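Putative uncharacterized protein PH0242 (Pyrococcus horikoshii, PDB 3VU1) is an archaeal AglB protein of the oligosaccharyltransferase family, represented here by its C-terminal globular domain with a bound calcium ion. Local coordinates at residues A[157-170]-A[180-194]. Sequence-based numbering, arbitrary orientation.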
# COMPACT_ATOMS: atom_id res chain seq x y z
N VAL A 157 16.08 21.89 17.55
CA VAL A 157 15.06 21.16 18.28
C VAL A 157 15.44 21.25 19.73
O VAL A 157 16.50 20.76 20.13
CB VAL A 157 14.99 19.68 17.83
CG1 VAL A 157 13.93 18.92 18.63
CG2 VAL A 157 14.72 19.57 16.34
N ASN A 158 14.59 21.90 20.52
CA ASN A 158 14.80 22.03 21.97
C ASN A 158 13.92 21.06 22.70
O ASN A 158 12.69 21.04 22.50
CB ASN A 158 14.50 23.45 22.46
CG ASN A 158 15.29 24.50 21.70
OD1 ASN A 158 14.71 25.43 21.13
ND2 ASN A 158 16.60 24.36 21.66
N ILE A 159 14.57 20.23 23.51
CA ILE A 159 13.88 19.21 24.29
C ILE A 159 14.30 19.45 25.72
O ILE A 159 15.40 19.06 26.12
CB ILE A 159 14.30 17.79 23.84
CG1 ILE A 159 14.25 17.69 22.31
CG2 ILE A 159 13.42 16.74 24.52
CD1 ILE A 159 14.63 16.33 21.75
N GLY A 160 13.43 20.10 26.48
CA GLY A 160 13.83 20.63 27.79
C GLY A 160 14.96 21.64 27.62
O GLY A 160 14.93 22.49 26.72
N GLN A 161 15.99 21.52 28.45
CA GLN A 161 17.07 22.52 28.45
C GLN A 161 18.10 22.32 27.33
O GLN A 161 18.82 23.27 26.99
CB GLN A 161 17.75 22.60 29.83
CG GLN A 161 16.79 22.59 31.02
CD GLN A 161 16.46 21.18 31.54
OE1 GLN A 161 15.98 21.04 32.68
NE2 GLN A 161 16.70 20.15 30.73
N LEU A 162 18.15 21.13 26.74
CA LEU A 162 19.12 20.82 25.67
C LEU A 162 18.59 21.15 24.29
O LEU A 162 17.41 20.99 24.01
CB LEU A 162 19.66 19.37 25.75
CG LEU A 162 18.79 18.14 26.16
CD1 LEU A 162 19.51 16.84 25.84
CD2 LEU A 162 18.31 18.13 27.62
N GLU A 163 19.46 21.67 23.44
CA GLU A 163 19.11 21.99 22.07
C GLU A 163 19.75 20.97 21.14
O GLU A 163 20.89 20.55 21.36
CB GLU A 163 19.58 23.39 21.71
CG GLU A 163 20.07 23.53 20.27
CD GLU A 163 20.06 24.97 19.79
OE1 GLU A 163 20.96 25.32 19.00
OE2 GLU A 163 19.14 25.74 20.18
N CYS A 164 19.03 20.57 20.09
CA CYS A 164 19.49 19.47 19.25
C CYS A 164 19.48 19.76 17.75
O CYS A 164 18.61 20.48 17.25
CB CYS A 164 18.73 18.18 19.60
SG CYS A 164 18.85 17.68 21.35
N SER A 165 20.47 19.22 17.06
CA SER A 165 20.65 19.49 15.63
C SER A 165 20.36 18.23 14.76
O SER A 165 21.16 17.30 14.74
CB SER A 165 22.06 20.04 15.37
OG SER A 165 22.20 20.46 14.02
N PRO A 166 19.21 18.22 14.04
CA PRO A 166 18.84 17.00 13.30
C PRO A 166 19.84 16.66 12.20
O PRO A 166 20.45 17.56 11.64
CB PRO A 166 17.46 17.33 12.71
CG PRO A 166 17.31 18.80 12.83
CD PRO A 166 18.18 19.27 13.95
N ILE A 167 20.02 15.36 11.93
CA ILE A 167 20.84 14.89 10.81
C ILE A 167 20.52 15.68 9.54
O ILE A 167 21.41 16.12 8.82
CB ILE A 167 20.59 13.39 10.53
CG1 ILE A 167 21.08 12.52 11.69
CG2 ILE A 167 21.24 12.95 9.23
CD1 ILE A 167 20.49 11.14 11.71
N LEU A 168 19.23 15.83 9.25
CA LEU A 168 18.78 16.48 8.05
C LEU A 168 17.41 17.02 8.40
O LEU A 168 16.77 16.52 9.30
CB LEU A 168 18.67 15.48 6.90
CG LEU A 168 17.87 15.90 5.66
CD1 LEU A 168 18.62 17.01 4.92
CD2 LEU A 168 17.54 14.74 4.73
N SER A 169 16.98 18.07 7.71
CA SER A 169 15.63 18.57 7.85
C SER A 169 15.16 18.92 6.47
O SER A 169 15.96 19.29 5.61
CB SER A 169 15.60 19.80 8.75
OG SER A 169 16.37 19.57 9.92
N VAL A 170 13.86 18.79 6.24
CA VAL A 170 13.33 19.11 4.93
C VAL A 170 12.02 19.84 5.05
O VAL A 170 11.04 19.32 5.60
CB VAL A 170 13.18 17.88 3.99
CG1 VAL A 170 12.92 18.34 2.57
CG2 VAL A 170 14.41 16.98 4.02
N GLY A 180 22.53 19.06 9.38
CA GLY A 180 22.81 19.35 10.79
C GLY A 180 23.78 18.31 11.30
O GLY A 180 24.27 17.47 10.56
N SER A 181 24.09 18.35 12.58
CA SER A 181 25.16 17.50 13.07
C SER A 181 24.69 16.12 13.54
O SER A 181 25.49 15.20 13.64
CB SER A 181 25.94 18.20 14.19
OG SER A 181 25.10 18.43 15.30
N GLY A 182 23.41 15.99 13.85
CA GLY A 182 22.92 14.77 14.48
C GLY A 182 23.43 14.64 15.90
O GLY A 182 23.72 13.54 16.38
N ARG A 183 23.54 15.78 16.58
CA ARG A 183 24.07 15.84 17.94
C ARG A 183 23.32 16.89 18.75
O ARG A 183 22.73 17.81 18.20
CB ARG A 183 25.59 16.11 17.93
CG ARG A 183 26.39 15.08 17.13
CD ARG A 183 27.89 15.19 17.30
NE ARG A 183 28.33 14.64 18.58
CZ ARG A 183 29.60 14.56 18.97
NH1 ARG A 183 30.59 14.99 18.19
NH2 ARG A 183 29.89 14.04 20.16
N CYS A 184 23.29 16.71 20.07
CA CYS A 184 22.72 17.74 20.93
C CYS A 184 23.84 18.64 21.49
O CYS A 184 25.02 18.30 21.43
CB CYS A 184 21.88 17.10 22.05
SG CYS A 184 20.38 16.25 21.48
N SER A 185 23.46 19.81 21.99
CA SER A 185 24.40 20.69 22.71
C SER A 185 25.07 19.92 23.87
O SER A 185 26.20 20.20 24.25
CB SER A 185 23.71 21.99 23.18
OG SER A 185 22.66 21.74 24.12
N ASP A 186 24.32 18.96 24.41
CA ASP A 186 24.79 17.88 25.29
C ASP A 186 26.08 17.16 24.87
O ASP A 186 26.74 16.53 25.70
CB ASP A 186 23.70 16.81 25.28
CG ASP A 186 23.53 16.13 26.60
OD1 ASP A 186 23.62 16.80 27.65
OD2 ASP A 186 23.29 14.91 26.59
N GLY A 187 26.42 17.21 23.58
CA GLY A 187 27.47 16.36 23.01
C GLY A 187 26.88 15.06 22.48
O GLY A 187 27.37 14.52 21.49
N SER A 188 25.81 14.57 23.12
CA SER A 188 25.22 13.26 22.80
C SER A 188 24.47 13.18 21.46
O SER A 188 23.86 14.16 21.01
CB SER A 188 24.31 12.80 23.94
OG SER A 188 23.28 13.75 24.17
N PRO A 189 24.49 11.99 20.82
CA PRO A 189 23.88 11.76 19.49
C PRO A 189 22.39 12.12 19.39
O PRO A 189 21.63 11.94 20.36
CB PRO A 189 24.06 10.24 19.28
CG PRO A 189 24.28 9.68 20.65
CD PRO A 189 25.05 10.75 21.38
N PHE A 190 21.99 12.61 18.21
CA PHE A 190 20.59 12.96 17.91
C PHE A 190 20.27 12.46 16.50
O PHE A 190 20.27 13.25 15.53
CB PHE A 190 20.40 14.47 18.01
CG PHE A 190 18.97 14.92 17.95
CD1 PHE A 190 18.07 14.59 18.97
CD2 PHE A 190 18.53 15.73 16.89
CE1 PHE A 190 16.74 15.04 18.93
CE2 PHE A 190 17.20 16.16 16.83
CZ PHE A 190 16.31 15.82 17.85
N PRO A 191 20.01 11.13 16.37
CA PRO A 191 19.88 10.51 15.05
C PRO A 191 18.45 10.66 14.49
O PRO A 191 17.80 9.66 14.14
CB PRO A 191 20.27 9.06 15.31
CG PRO A 191 19.90 8.83 16.74
CD PRO A 191 19.79 10.15 17.45
N TYR A 192 18.00 11.91 14.41
CA TYR A 192 16.66 12.22 13.96
C TYR A 192 16.68 13.10 12.75
O TYR A 192 17.61 13.86 12.52
CB TYR A 192 15.89 12.89 15.09
CG TYR A 192 15.56 11.93 16.20
CD1 TYR A 192 16.47 11.67 17.22
CD2 TYR A 192 14.34 11.24 16.21
CE1 TYR A 192 16.18 10.76 18.22
CE2 TYR A 192 14.04 10.34 17.22
CZ TYR A 192 14.97 10.10 18.22
OH TYR A 192 14.69 9.20 19.22
N VAL A 193 15.62 12.97 11.97
CA VAL A 193 15.39 13.76 10.77
C VAL A 193 14.17 14.64 11.08
O VAL A 193 13.28 14.19 11.81
CB VAL A 193 15.13 12.83 9.55
CG1 VAL A 193 14.54 13.59 8.36
CG2 VAL A 193 16.40 12.11 9.13
N VAL A 194 14.13 15.87 10.56
CA VAL A 194 12.95 16.71 10.77
C VAL A 194 12.29 17.02 9.46
O VAL A 194 12.98 17.28 8.49
CB VAL A 194 13.25 18.01 11.50
CG1 VAL A 194 12.04 18.93 11.49
CG2 VAL A 194 13.63 17.71 12.94
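C164 and C184 face each other as a non-hydrogen-bonded antiparallel pair and are joined by a disulfide, SG to SG 2.1 Å, with a C-S-S-C torsion of 99°. C164 also sits squarely on the ring of F190: its CB lies over the middle of one face, 3.5 Å from the centroid, and SG is above that face too, tilted further from the normal, as a sulfur-aromatic contact. With CG anti to the backbone N (chi1 -170°), the ring is brought against C164 of strand 162-165. Y192 CD1 covers the opposite face near the rim, P166 CA meets the edge in plane, and I159 CD1 approaches F190 CE1 obliquely at 3.8 Å. V194 CG2 extends this apolar cluster, touching P166 CG and V157 CG2, while L203 of strand 200-205 packs on F190 and V194.

Hydrogen bonds of backbone and serine hydroxyls flank the disulfide. S185 N donates almost straight to E163 O (2.7 Å), and S185 OG receives E163 N in return; on the other side S165 N binds R183 O at 2.9 Å. G182 and R183 both turn their N-H groups weakly to S165 O, forming a G1 bulge, and S165 OG accepts S181 N.

I167 bridges two parts of 180-194: its N donates to Y192 O, nearly in line with that C=O, while its O accepts G180 N from above the carbonyl plane. V194 takes up parallel pairing with strand 168-170, its N bonded to L168 O (3.0 Å) and its O to V170 N. The two segments thus pair antiparallel at one end and parallel at the other. The disulfide ties the short edge strand 183-184 to strand 162-165, within the mixed beta-sheet of the oligosaccharyltransferase insert domain.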